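Sialidase B (PDB 4XJA) catalyses the hydrolysis of alpha-(2->3)-, alpha-(2->6)- and alpha-(2->8)-linked terminal sialic acids in oligosaccharides, glycoproteins and glycolipids. Local coordinates at residues Asp224-Gly229 and Ser286-Ser291; Asp232-Ile237 and Gln280-Ala285; Asp306-Gly311 and Gly449-Pro454; Ala203-Ile208 and Leu267-Arg272. The protein carries 1 engineered substitution. All coordinates share one frame; numbering follows the deposited sequence.

How the interactions relate
All four interactions reach the ligand pocket of the propeller, and each has at least one residue at the bound difluoro sialic acid SFJ. Interactions 1 and 2 are nearest neighbours, their centres about 9 Å apart, and are joined by the probable hydrogen bond S286 OG to S233 OG (2.8 Å). Interaction 3 continues the sheet of interaction 1, since strand 286-294 lies between strands 301-308 and 451-459. Interaction 4 shares the other sheet, where strand 205-213 pairs with 219-226. The centres of interactions 3 and 4 are about 20 Å apart. Together they bring the carboxylate, 4-hydroxyl and acetamide sites and the D232 loop to one ligand.

Interaction 1 (Asp224-Gly229 and Ser286-Ser291); sequences DARYGG and SFIDSS. With SFJ ((2R,3R,4R,5R,6R)-5-acetamido-2,3-difluoro-4-hydroxy-6-[(1R,2R)-1,2,3-trihydroxypropyl]tetrahydro-2H-pyran-2-carboxylic acid), chain F.
D224 OD1 is gripped by two donors. D289 N meets the syn lone pair of D224 OD1 at 3.1 Å with an N-H...O angle of 146°, and a water donates to D224 OD1 from 2.7 Å while accepting from S290 N. The second oxygen, D224 OD2, is taken side-on by R226, with NE 3.0 Å away, and this salt bridge is completed by R226 NH2 at 2.9 Å from D224 OD2. Gripping one oxygen with two nitrogens, in the guanidinium plane, should restrain the rotation of that group. In the six-bladed propeller of sialidases, strands 219-226 and 286-294 belong to different sheets, and here a buried aspartate ties one to the other beside the bound ligand. The I288 side chain lies across D224 and R226: with CG1 anti to the backbone N, chi1 179° sends it obliquely over the pair, I288 CG1 lying 3.4 Å from D224 OD2 and CD1 against R226 NH2. The positioned groups then receive SFJ. Its O4 donates to D289 OD1 at 2.6 Å and accepts a weak bond from R226 NH2, while SFJ N5 donates to D289 OD2 at 2.9 Å.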
# COMPACT_ATOMS: atom_id res chain seq x y z
N ASP A 224 2.24 0.82 -6.16
CA ASP A 224 3.17 -0.30 -6.26
C ASP A 224 2.34 -1.57 -6.27
O ASP A 224 1.66 -1.87 -5.28
CB ASP A 224 4.03 -0.38 -5.00
CG ASP A 224 5.20 0.58 -4.99
OD1 ASP A 224 5.15 1.65 -5.65
OD2 ASP A 224 6.17 0.26 -4.29
N ALA A 225 2.38 -2.33 -7.36
CA ALA A 225 1.83 -3.69 -7.33
C ALA A 225 2.95 -4.61 -6.84
O ALA A 225 3.90 -4.91 -7.57
CB ALA A 225 1.33 -4.11 -8.72
N ARG A 226 2.86 -5.05 -5.58
CA ARG A 226 3.95 -5.77 -4.93
C ARG A 226 3.66 -7.27 -4.89
O ARG A 226 2.69 -7.72 -4.28
CB ARG A 226 4.22 -5.21 -3.53
CG ARG A 226 4.63 -3.72 -3.53
CD ARG A 226 5.27 -3.28 -2.22
NE ARG A 226 5.86 -1.94 -2.33
CZ ARG A 226 6.52 -1.32 -1.35
NH1 ARG A 226 6.70 -1.92 -0.18
NH2 ARG A 226 7.01 -0.11 -1.56
N TYR A 227 4.52 -8.05 -5.53
CA TYR A 227 4.26 -9.46 -5.69
C TYR A 227 4.80 -10.31 -4.55
O TYR A 227 4.14 -11.27 -4.12
CB TYR A 227 4.77 -9.94 -7.07
CG TYR A 227 4.03 -9.25 -8.20
CD1 TYR A 227 4.41 -7.98 -8.61
CD2 TYR A 227 2.94 -9.84 -8.81
CE1 TYR A 227 3.73 -7.32 -9.61
CE2 TYR A 227 2.25 -9.19 -9.82
CZ TYR A 227 2.65 -7.93 -10.21
OH TYR A 227 1.97 -7.26 -11.20
N GLY A 228 5.99 -9.98 -4.07
CA GLY A 228 6.64 -10.81 -3.05
C GLY A 228 6.32 -10.34 -1.65
O GLY A 228 7.21 -9.93 -0.89
N GLY A 229 5.04 -10.39 -1.30
CA GLY A 229 4.57 -9.81 -0.05
C GLY A 229 4.64 -8.29 -0.13
O GLY A 229 4.78 -7.73 -1.21
N SER A 286 12.82 -4.39 -10.19
CA SER A 286 11.56 -3.82 -9.70
C SER A 286 11.46 -2.31 -9.89
O SER A 286 12.46 -1.63 -10.16
CB SER A 286 11.33 -4.17 -8.23
OG SER A 286 12.40 -3.72 -7.41
N PHE A 287 10.23 -1.80 -9.77
CA PHE A 287 9.96 -0.36 -9.70
C PHE A 287 9.39 -0.07 -8.32
O PHE A 287 8.79 -0.95 -7.72
CB PHE A 287 8.92 0.03 -10.77
CG PHE A 287 9.39 -0.21 -12.17
CD1 PHE A 287 10.14 0.74 -12.84
CD2 PHE A 287 9.09 -1.40 -12.82
CE1 PHE A 287 10.58 0.52 -14.14
CE2 PHE A 287 9.51 -1.63 -14.11
CZ PHE A 287 10.26 -0.67 -14.78
N ILE A 288 9.56 1.14 -7.80
CA ILE A 288 9.04 1.43 -6.47
C ILE A 288 8.88 2.93 -6.27
O ILE A 288 9.71 3.70 -6.75
CB ILE A 288 9.95 0.78 -5.37
CG1 ILE A 288 9.45 1.08 -3.96
CG2 ILE A 288 11.42 1.20 -5.53
CD1 ILE A 288 10.18 0.27 -2.91
N ASP A 289 7.80 3.32 -5.59
CA ASP A 289 7.51 4.72 -5.25
C ASP A 289 7.23 5.59 -6.48
O ASP A 289 8.14 6.20 -7.04
CB ASP A 289 8.65 5.35 -4.43
CG ASP A 289 8.80 4.72 -3.05
OD1 ASP A 289 7.92 3.93 -2.65
OD2 ASP A 289 9.79 5.04 -2.35
N SER A 290 5.97 5.65 -6.90
CA SER A 290 5.60 6.43 -8.07
C SER A 290 5.01 7.78 -7.70
O SER A 290 4.61 8.01 -6.55
CB SER A 290 4.61 5.66 -8.98
OG SER A 290 3.43 5.26 -8.29
N SER A 291 4.96 8.67 -8.68
CA SER A 291 4.47 10.03 -8.48
C SER A 291 3.96 10.49 -9.84
O SER A 291 4.55 10.13 -10.87
CB SER A 291 5.61 10.93 -8.01
OG SER A 291 5.11 12.18 -7.58
C11 SFJ F . 12.83 3.36 -2.25
C9 SFJ F . 13.79 3.08 3.97
C10 SFJ F . 12.24 2.72 -0.99
C1 SFJ F . 8.36 2.99 4.50
C7 SFJ F . 12.10 2.22 2.51
C4 SFJ F . 8.88 2.93 0.57
C3 SFJ F . 8.20 2.39 1.89
C5 SFJ F . 10.41 2.70 0.65
C6 SFJ F . 11.02 3.23 1.94
C2 SFJ F . 9.17 2.64 3.22
N5 SFJ F . 11.11 3.26 -0.49
O10 SFJ F . 12.77 1.74 -0.52
O9 SFJ F . 14.70 2.33 3.23
O1A SFJ F . 8.85 3.81 5.30
O8 SFJ F . 11.67 3.00 4.85
O7 SFJ F . 11.93 0.82 2.24
O4 SFJ F . 8.35 2.44 -0.58
O6 SFJ F . 10.08 3.62 2.89
FAI SFJ F . 7.99 1.36 1.74
FAJ SFJ F . 9.78 1.64 3.68
O1B SFJ F . 7.33 2.33 4.62
C8 SFJ F . 12.54 2.32 4.01
O HOH W 1 3.70 3.88 -6.05

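Interaction 2 (Asp232-Ile237 and Gln280-Ala285); sequences DSKSKI and QISGSA. With SFJ ((2R,3R,4R,5R,6R)-5-acetamido-2,3-difluoro-4-hydroxy-6-[(1R,2R)-1,2,3-trihydroxypropyl]tetrahydro-2H-pyran-2-carboxylic acid), chain F.
Two irregular loops meet in a buried contact beside the pocket, with D232 at the ligand end, joined by the Q280 amide, side-chain packing and bridging waters: 232-237 leads from strand 219-226 to 237-244, and 280-285 leads into strand 286-294. The amide of Q280 does the direct bonding. Its extended chain, with CG anti to the backbone N (chi1 -170°), crosses K234 at about a right angle and delivers Q280 NE2 to K234 O at 2.8 Å, in the carbonyl plane and on a lone pair. The same NE2 makes a weak bond to D232 O at 3.2 Å, tying the D232 loop to 280-285 across the cis peptide between S233 and K234. Further along, S235 CA approaches I281 O at 3.4 Å in a CA-H...O contact, and a water links S235 OG to I281 N. S284 OG touches K236 CB at 3.5 Å; a second water joins S284 OG to K236 NZ, whose salt bridge is with E265. In one of its two modelled conformers D232 faces the glycerol side chain of SFJ. By similarity D232 is the proton acceptor, and a loop-borne aspartate over the propeller pocket is characteristic of GH33 sialidases.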
# COMPACT_ATOMS: atom_id res chain seq x y z
N ASP A 232 9.52 -3.82 0.51
CA ASP A 232 10.11 -2.92 -0.48
C ASP A 232 11.18 -3.68 -1.25
O ASP A 232 11.56 -4.79 -0.86
CB ASP A 232 10.72 -1.68 0.19
CG ASP A 232 11.72 -2.02 1.28
OD1 ASP A 232 11.44 -2.95 2.07
OD2 ASP A 232 12.78 -1.37 1.35
N SER A 233 11.67 -3.08 -2.33
CA SER A 233 12.76 -3.67 -3.10
C SER A 233 13.92 -3.94 -2.15
O SER A 233 14.13 -3.15 -1.22
CB SER A 233 13.19 -2.72 -4.21
OG SER A 233 12.08 -2.36 -5.02
N LYS A 234 14.69 -5.02 -2.34
CA LYS A 234 14.56 -5.94 -3.48
C LYS A 234 13.29 -6.78 -3.43
O LYS A 234 12.90 -7.28 -2.36
CB LYS A 234 15.79 -6.87 -3.53
CG LYS A 234 15.95 -7.76 -2.29
CD LYS A 234 17.27 -8.53 -2.30
CE LYS A 234 17.46 -9.34 -1.01
NZ LYS A 234 18.70 -10.18 -1.06
N SER A 235 12.63 -6.93 -4.58
CA SER A 235 11.44 -7.75 -4.69
C SER A 235 11.03 -7.81 -6.16
O SER A 235 11.81 -7.42 -7.04
CB SER A 235 10.31 -7.13 -3.86
OG SER A 235 9.19 -8.01 -3.79
N LYS A 236 9.83 -8.29 -6.44
CA LYS A 236 9.22 -7.99 -7.73
C LYS A 236 8.08 -7.02 -7.48
O LYS A 236 7.17 -7.32 -6.70
CB LYS A 236 8.68 -9.23 -8.45
CG LYS A 236 7.87 -8.82 -9.70
CD LYS A 236 7.27 -10.01 -10.44
CE LYS A 236 6.55 -9.54 -11.71
NZ LYS A 236 7.44 -8.80 -12.63
N ILE A 237 8.15 -5.85 -8.10
CA ILE A 237 7.13 -4.82 -7.96
C ILE A 237 6.99 -4.14 -9.31
O ILE A 237 7.99 -3.84 -9.96
CB ILE A 237 7.53 -3.74 -6.90
CG1 ILE A 237 7.86 -4.38 -5.54
CG2 ILE A 237 6.42 -2.70 -6.73
CD1 ILE A 237 8.48 -3.40 -4.55
N GLN A 280 12.10 -12.97 0.74
CA GLN A 280 12.12 -11.80 -0.12
C GLN A 280 12.63 -12.19 -1.49
O GLN A 280 13.67 -12.83 -1.61
CB GLN A 280 13.03 -10.74 0.52
CG GLN A 280 12.99 -9.38 -0.12
CD GLN A 280 13.73 -8.33 0.70
OE1 GLN A 280 14.46 -8.66 1.65
NE2 GLN A 280 13.52 -7.07 0.37
N ILE A 281 11.89 -11.81 -2.54
CA ILE A 281 12.31 -12.15 -3.89
C ILE A 281 13.62 -11.43 -4.18
O ILE A 281 13.71 -10.20 -4.06
CB ILE A 281 11.22 -11.81 -4.94
CG1 ILE A 281 9.96 -12.63 -4.67
CG2 ILE A 281 11.73 -12.11 -6.35
CD1 ILE A 281 8.80 -12.31 -5.60
N SER A 282 14.65 -12.20 -4.53
CA SER A 282 16.02 -11.69 -4.44
C SER A 282 16.74 -11.57 -5.76
O SER A 282 17.87 -11.07 -5.80
CB SER A 282 16.83 -12.58 -3.50
OG SER A 282 16.33 -12.47 -2.18
N GLY A 283 16.11 -12.01 -6.84
CA GLY A 283 16.75 -11.94 -8.15
C GLY A 283 15.98 -11.17 -9.21
O GLY A 283 16.37 -11.18 -10.38
N SER A 284 14.90 -10.50 -8.80
CA SER A 284 14.03 -9.76 -9.73
C SER A 284 14.35 -8.28 -9.76
O SER A 284 14.75 -7.68 -8.74
CB SER A 284 12.56 -9.92 -9.32
OG SER A 284 11.69 -9.13 -10.14
N ALA A 285 14.17 -7.66 -10.92
CA ALA A 285 14.22 -6.21 -11.02
C ALA A 285 12.88 -5.67 -10.55
O ALA A 285 11.88 -6.41 -10.51
CB ALA A 285 14.53 -5.78 -12.44
C11 SFJ F . 12.83 3.36 -2.25
C9 SFJ F . 13.79 3.08 3.97
C10 SFJ F . 12.24 2.72 -0.99
C1 SFJ F . 8.36 2.99 4.50
C7 SFJ F . 12.10 2.22 2.51
C4 SFJ F . 8.88 2.93 0.57
C3 SFJ F . 8.20 2.39 1.89
C5 SFJ F . 10.41 2.70 0.65
C6 SFJ F . 11.02 3.23 1.94
C2 SFJ F . 9.17 2.64 3.22
N5 SFJ F . 11.11 3.26 -0.49
O10 SFJ F . 12.77 1.74 -0.52
O9 SFJ F . 14.70 2.33 3.23
O1A SFJ F . 8.85 3.81 5.30
O8 SFJ F . 11.67 3.00 4.85
O7 SFJ F . 11.93 0.82 2.24
O4 SFJ F . 8.35 2.44 -0.58
O6 SFJ F . 10.08 3.62 2.89
FAI SFJ F . 7.99 1.36 1.74
FAJ SFJ F . 9.78 1.64 3.68
O1B SFJ F . 7.33 2.33 4.62
C8 SFJ F . 12.54 2.32 4.01
O HOH W 2 14.41 -4.42 1.61
O HOH W 3 19.64 -10.43 -4.10
O HOH W 4 9.78 -9.96 -1.84
O HOH W 5 14.50 -5.30 -7.05
O HOH W 6 10.23 -9.18 -12.61

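Interaction 3 (Asp306-Gly311 and Gly449-Pro454). With SFJ ((2R,3R,4R,5R,6R)-5-acetamido-2,3-difluoro-4-hydroxy-6-[(1R,2R)-1,2,3-trihydroxypropyl]tetrahydro-2H-pyran-2-carboxylic acid), chain F.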
# COMPACT_ATOMS: atom_id res chain seq x y z
N ASP A 306 11.03 5.03 -8.92
CA ASP A 306 12.39 4.51 -8.80
C ASP A 306 12.49 3.21 -9.58
O ASP A 306 11.51 2.47 -9.69
CB ASP A 306 12.76 4.21 -7.34
CG ASP A 306 12.61 5.41 -6.41
OD1 ASP A 306 12.73 6.58 -6.83
OD2 ASP A 306 12.40 5.15 -5.20
N VAL A 307 13.68 2.91 -10.09
CA VAL A 307 13.92 1.64 -10.78
C VAL A 307 15.06 0.93 -10.10
O VAL A 307 16.12 1.52 -9.88
CB VAL A 307 14.36 1.84 -12.23
CG1 VAL A 307 14.17 0.54 -13.01
CG2 VAL A 307 13.60 2.96 -12.87
N MET A 308 14.85 -0.34 -9.78
CA MET A 308 15.87 -1.15 -9.12
C MET A 308 16.22 -2.32 -10.03
O MET A 308 15.33 -3.04 -10.48
CB MET A 308 15.34 -1.70 -7.80
CG MET A 308 14.88 -0.65 -6.82
SD MET A 308 16.28 0.21 -6.10
CE MET A 308 15.37 1.32 -5.02
N PRO A 309 17.52 -2.51 -10.30
CA PRO A 309 17.97 -3.66 -11.09
C PRO A 309 17.80 -4.93 -10.28
O PRO A 309 17.50 -4.85 -9.08
CB PRO A 309 19.46 -3.39 -11.32
CG PRO A 309 19.63 -1.92 -11.06
CD PRO A 309 18.62 -1.58 -10.00
N ALA A 310 18.01 -6.07 -10.93
CA ALA A 310 17.75 -7.36 -10.32
C ALA A 310 18.42 -7.50 -8.97
O ALA A 310 19.63 -7.28 -8.83
CB ALA A 310 18.21 -8.48 -11.26
N GLY A 311 17.62 -7.85 -7.96
CA GLY A 311 18.13 -8.09 -6.61
C GLY A 311 18.55 -6.85 -5.83
O GLY A 311 19.15 -6.96 -4.75
N GLY A 449 21.28 7.44 -7.23
CA GLY A 449 20.13 8.27 -7.56
C GLY A 449 19.46 8.78 -6.30
O GLY A 449 19.59 8.19 -5.22
N THR A 450 18.75 9.89 -6.44
CA THR A 450 17.89 10.33 -5.36
C THR A 450 16.65 9.45 -5.33
O THR A 450 16.41 8.66 -6.26
CB THR A 450 17.50 11.83 -5.50
OG1 THR A 450 16.76 12.03 -6.70
CG2 THR A 450 18.74 12.69 -5.52
N TYR A 451 15.88 9.56 -4.27
CA TYR A 451 14.69 8.75 -4.12
C TYR A 451 13.46 9.59 -4.38
O TYR A 451 13.28 10.64 -3.76
CB TYR A 451 14.66 8.13 -2.73
CG TYR A 451 15.70 7.05 -2.58
CD1 TYR A 451 15.51 5.80 -3.16
CD2 TYR A 451 16.88 7.27 -1.88
CE1 TYR A 451 16.45 4.80 -3.04
CE2 TYR A 451 17.84 6.27 -1.75
CZ TYR A 451 17.61 5.04 -2.33
OH TYR A 451 18.54 4.02 -2.23
N LEU A 452 12.62 9.14 -5.31
CA LEU A 452 11.41 9.87 -5.64
C LEU A 452 10.45 9.89 -4.46
O LEU A 452 10.25 8.88 -3.78
CB LEU A 452 10.71 9.23 -6.85
CG LEU A 452 9.54 10.03 -7.42
CD1 LEU A 452 10.04 11.28 -8.15
CD2 LEU A 452 8.72 9.15 -8.34
N CYS A 453 9.85 11.05 -4.23
CA CYS A 453 8.83 11.18 -3.19
C CYS A 453 7.51 10.74 -3.78
O CYS A 453 7.05 11.33 -4.75
CB CYS A 453 8.71 12.62 -2.72
SG CYS A 453 10.22 13.30 -2.03
N PRO A 454 6.91 9.69 -3.21
CA PRO A 454 5.67 9.20 -3.81
C PRO A 454 4.52 10.17 -3.64
O PRO A 454 4.45 10.92 -2.66
CB PRO A 454 5.39 7.91 -3.04
CG PRO A 454 6.22 7.99 -1.77
CD PRO A 454 7.43 8.81 -2.15
C11 SFJ F . 12.83 3.36 -2.25
C9 SFJ F . 13.79 3.08 3.97
C10 SFJ F . 12.24 2.72 -0.99
C1 SFJ F . 8.36 2.99 4.50
C7 SFJ F . 12.10 2.22 2.51
C4 SFJ F . 8.88 2.93 0.57
C3 SFJ F . 8.20 2.39 1.89
C5 SFJ F . 10.41 2.70 0.65
C6 SFJ F . 11.02 3.23 1.94
C2 SFJ F . 9.17 2.64 3.22
N5 SFJ F . 11.11 3.26 -0.49
O10 SFJ F . 12.77 1.74 -0.52
O9 SFJ F . 14.70 2.33 3.23
O1A SFJ F . 8.85 3.81 5.30
O8 SFJ F . 11.67 3.00 4.85
O7 SFJ F . 11.93 0.82 2.24
O4 SFJ F . 8.35 2.44 -0.58
O6 SFJ F . 10.08 3.62 2.89
FAI SFJ F . 7.99 1.36 1.74
FAJ SFJ F . 9.78 1.64 3.68
O1B SFJ F . 7.33 2.33 4.62
C8 SFJ F . 12.54 2.32 4.01
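The Y451 ring presents its edge to the other segment: D306 OD2 lies in the ring plane, 3.8 Å from Y451 CD1, with the carboxylate plane turned 74° to the ring. M308 reaches the same edge, its methyl CE 4.1 Å from Y451 CE1, the two side chains crossing at about a right angle. One ring face carries the carbonyl oxygen of G449, offset toward the rim. This is a contact within the sialidase beta-propeller, across strand 286-294, which lies between 301-308 and 451-459 in their sheet, so side chains rather than paired backbones join the two strands flanking 286-294. M308 gets there by bending at its second torsion (chi2 -73°), which turns the end of the chain so that CE meets the ring. At the pocket, the acetamide methyl of SFJ is received by D306 and Y451: C11 is 3.5 Å from D306 OD2 and 3.7 Å from Y451 CD1, so that the tyrosine and the aspartate form part of the wall round the N-acetyl group. The other carboxylate oxygen is held by backbone. D306 OD1 packs 3.3 Å from L452 CB, and its syn lone pair accepts from L452 N at 3.0 Å, with a nearly straight N-H...O angle of 165°.

Interaction 4 (Ala203-Ile208 and Leu267-Arg272). With SFJ ((2R,3R,4R,5R,6R)-5-acetamido-2,3-difluoro-4-hydroxy-6-[(1R,2R)-1,2,3-trihydroxypropyl]tetrahydro-2H-pyran-2-carboxylic acid), chain F.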
# COMPACT_ATOMS: atom_id res chain seq x y z
N ALA A 203 -1.00 -9.06 -8.58
CA ALA A 203 -0.23 -8.88 -7.35
C ALA A 203 -1.18 -9.09 -6.19
O ALA A 203 -2.31 -8.60 -6.20
CB ALA A 203 0.36 -7.49 -7.30
N ASN A 204 -0.73 -9.83 -5.17
CA ASN A 204 -1.59 -10.09 -4.03
C ASN A 204 -1.52 -8.95 -3.03
O ASN A 204 -2.30 -8.89 -2.08
CB ASN A 204 -1.21 -11.43 -3.38
CG ASN A 204 -2.35 -12.01 -2.55
OD1 ASN A 204 -3.52 -11.67 -2.76
ND2 ASN A 204 -2.01 -12.87 -1.58
N TYR A 205 -0.59 -8.02 -3.27
CA TYR A 205 -0.32 -6.93 -2.31
C TYR A 205 -0.13 -5.59 -3.00
O TYR A 205 0.31 -5.54 -4.14
CB TYR A 205 0.93 -7.26 -1.48
CG TYR A 205 0.84 -8.64 -0.91
CD1 TYR A 205 0.10 -8.89 0.24
CD2 TYR A 205 1.44 -9.71 -1.54
CE1 TYR A 205 -0.02 -10.16 0.75
CE2 TYR A 205 1.33 -11.00 -1.04
CZ TYR A 205 0.59 -11.21 0.10
OH TYR A 205 0.48 -12.49 0.61
N PHE A 206 -0.44 -4.51 -2.29
CA PHE A 206 -0.29 -3.16 -2.83
C PHE A 206 0.20 -2.22 -1.74
O PHE A 206 -0.17 -2.37 -0.57
CB PHE A 206 -1.64 -2.67 -3.38
CG PHE A 206 -2.18 -3.52 -4.51
CD1 PHE A 206 -1.77 -3.32 -5.82
CD2 PHE A 206 -3.09 -4.54 -4.24
CE1 PHE A 206 -2.26 -4.12 -6.86
CE2 PHE A 206 -3.59 -5.34 -5.27
CZ PHE A 206 -3.17 -5.13 -6.58
N ARG A 207 1.04 -1.27 -2.12
CA ARG A 207 1.45 -0.20 -1.21
C ARG A 207 1.72 1.05 -2.02
O ARG A 207 1.81 1.00 -3.24
CB ARG A 207 2.73 -0.59 -0.45
CG ARG A 207 2.54 -1.49 0.78
CD ARG A 207 3.69 -1.26 1.79
NE ARG A 207 3.76 0.15 2.19
CZ ARG A 207 4.74 0.69 2.90
NH1 ARG A 207 5.78 -0.04 3.32
NH2 ARG A 207 4.69 1.99 3.21
N ILE A 208 1.86 2.17 -1.32
CA ILE A 208 2.28 3.44 -1.93
C ILE A 208 1.27 3.99 -2.94
O ILE A 208 1.58 4.18 -4.11
CB ILE A 208 3.69 3.33 -2.58
CG1 ILE A 208 4.63 2.41 -1.78
CG2 ILE A 208 4.32 4.71 -2.71
CD1 ILE A 208 4.92 2.86 -0.34
N LEU A 267 0.30 -14.24 -8.27
CA LEU A 267 -0.47 -13.95 -7.08
C LEU A 267 -0.10 -15.02 -6.06
O LEU A 267 -0.52 -16.17 -6.17
CB LEU A 267 -1.97 -14.00 -7.40
CG LEU A 267 -2.95 -13.34 -6.43
CD1 LEU A 267 -4.30 -13.23 -7.08
CD2 LEU A 267 -3.09 -14.16 -5.15
N VAL A 268 0.70 -14.64 -5.07
CA VAL A 268 1.19 -15.60 -4.10
C VAL A 268 0.72 -15.22 -2.71
O VAL A 268 0.67 -14.05 -2.34
CB VAL A 268 2.73 -15.65 -4.11
CG1 VAL A 268 3.25 -16.69 -3.10
CG2 VAL A 268 3.24 -16.00 -5.51
N TYR A 269 0.34 -16.22 -1.91
CA TYR A 269 0.07 -15.98 -0.50
C TYR A 269 1.39 -16.02 0.25
O TYR A 269 1.94 -17.10 0.51
CB TYR A 269 -0.88 -17.04 0.10
CG TYR A 269 -0.82 -17.06 1.61
CD1 TYR A 269 -1.36 -16.02 2.35
CD2 TYR A 269 -0.17 -18.08 2.29
CE1 TYR A 269 -1.27 -16.01 3.73
CE2 TYR A 269 -0.07 -18.07 3.67
CZ TYR A 269 -0.62 -17.03 4.38
OH TYR A 269 -0.55 -17.01 5.76
N TRP A 270 1.94 -14.84 0.57
CA TRP A 270 3.24 -14.76 1.22
C TRP A 270 3.13 -15.16 2.70
O TRP A 270 2.23 -14.69 3.41
CB TRP A 270 3.81 -13.34 1.07
CG TRP A 270 5.29 -13.33 0.79
CD1 TRP A 270 6.30 -13.01 1.65
CD2 TRP A 270 5.91 -13.70 -0.45
NE1 TRP A 270 7.52 -13.14 1.01
CE2 TRP A 270 7.31 -13.56 -0.27
CE3 TRP A 270 5.43 -14.12 -1.69
CZ2 TRP A 270 8.22 -13.84 -1.30
CZ3 TRP A 270 6.33 -14.39 -2.71
CH2 TRP A 270 7.70 -14.26 -2.50
N PRO A 271 4.04 -16.02 3.19
CA PRO A 271 3.95 -16.51 4.57
C PRO A 271 4.09 -15.39 5.61
O PRO A 271 4.90 -14.48 5.43
CB PRO A 271 5.12 -17.50 4.69
CG PRO A 271 6.03 -17.19 3.56
CD PRO A 271 5.18 -16.59 2.46
N ARG A 272 3.30 -15.49 6.69
CA ARG A 272 3.28 -14.48 7.75
C ARG A 272 3.85 -14.99 9.07
O ARG A 272 3.85 -14.30 10.09
CB ARG A 272 1.85 -13.97 7.95
CG ARG A 272 1.14 -13.55 6.66
CD ARG A 272 -0.13 -12.72 6.93
NE ARG A 272 0.30 -11.47 7.54
CZ ARG A 272 0.21 -11.18 8.83
NH1 ARG A 272 -0.37 -12.01 9.69
NH2 ARG A 272 0.69 -10.03 9.26
C11 SFJ F . 12.83 3.36 -2.25
C9 SFJ F . 13.79 3.08 3.97
C10 SFJ F . 12.24 2.72 -0.99
C1 SFJ F . 8.36 2.99 4.50
C7 SFJ F . 12.10 2.22 2.51
C4 SFJ F . 8.88 2.93 0.57
C3 SFJ F . 8.20 2.39 1.89
C5 SFJ F . 10.41 2.70 0.65
C6 SFJ F . 11.02 3.23 1.94
C2 SFJ F . 9.17 2.64 3.22
N5 SFJ F . 11.11 3.26 -0.49
O10 SFJ F . 12.77 1.74 -0.52
O9 SFJ F . 14.70 2.33 3.23
O1A SFJ F . 8.85 3.81 5.30
O8 SFJ F . 11.67 3.00 4.85
O7 SFJ F . 11.93 0.82 2.24
O4 SFJ F . 8.35 2.44 -0.58
O6 SFJ F . 10.08 3.62 2.89
FAI SFJ F . 7.99 1.36 1.74
FAJ SFJ F . 9.78 1.64 3.68
O1B SFJ F . 7.33 2.33 4.62
C8 SFJ F . 12.54 2.32 4.01
O HOH W 7 1.62 -11.77 -5.47
O HOH W 8 0.07 -13.13 3.00
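Y205 and N204 supply the direct hydrogen bonds to the 267-272 loop. W270 N donates to Y205 OH at 2.8 Å, with an angle of 160°, near the plane of the tyrosine ring. N204 ND2 donates to V268 O at 3.0 Å, coming from well above the carbonyl plane and bent to 144°. The asparagine is placed by CG lying anti to the backbone N (chi1 -159°), while its OD1 is taken by S197 OG outside the contact.

Waters extend the polar network. Y205 OH donates a hydrogen bond to a water at 2.5 Å, and that water donates to W270 O, so the phenol is satisfied as both acceptor and donor. A second water accepts from both N204 N and V268 N.

Van der Waals contacts are few. L267 CD2 rests against the N204 amide, 3.5 Å from N204 CG, and W270 CB comes 4.0 Å from Y205 CZ, the tyrosine and tryptophan side chains crossing at about a right angle.

Ligand binding belongs to R207, a substrate-binding residue by similarity. Its NH1 and NH2 donate to SFJ O1B at 3.1 and 3.0 Å, with that oxygen in the guanidinium plane and a ligand fluorine over one face. R519 and R581 also bond the ligand, consistent with the arginine triad of sialidases.

Strand 205-213 is the outermost strand of its sheet and pairs with 219-226 through Y205-R226 and R207-D224 backbone bonds, while the 267-272 loop, between strands 255-256 and 286-294, packs W270 edge-to-face against H642 and F388.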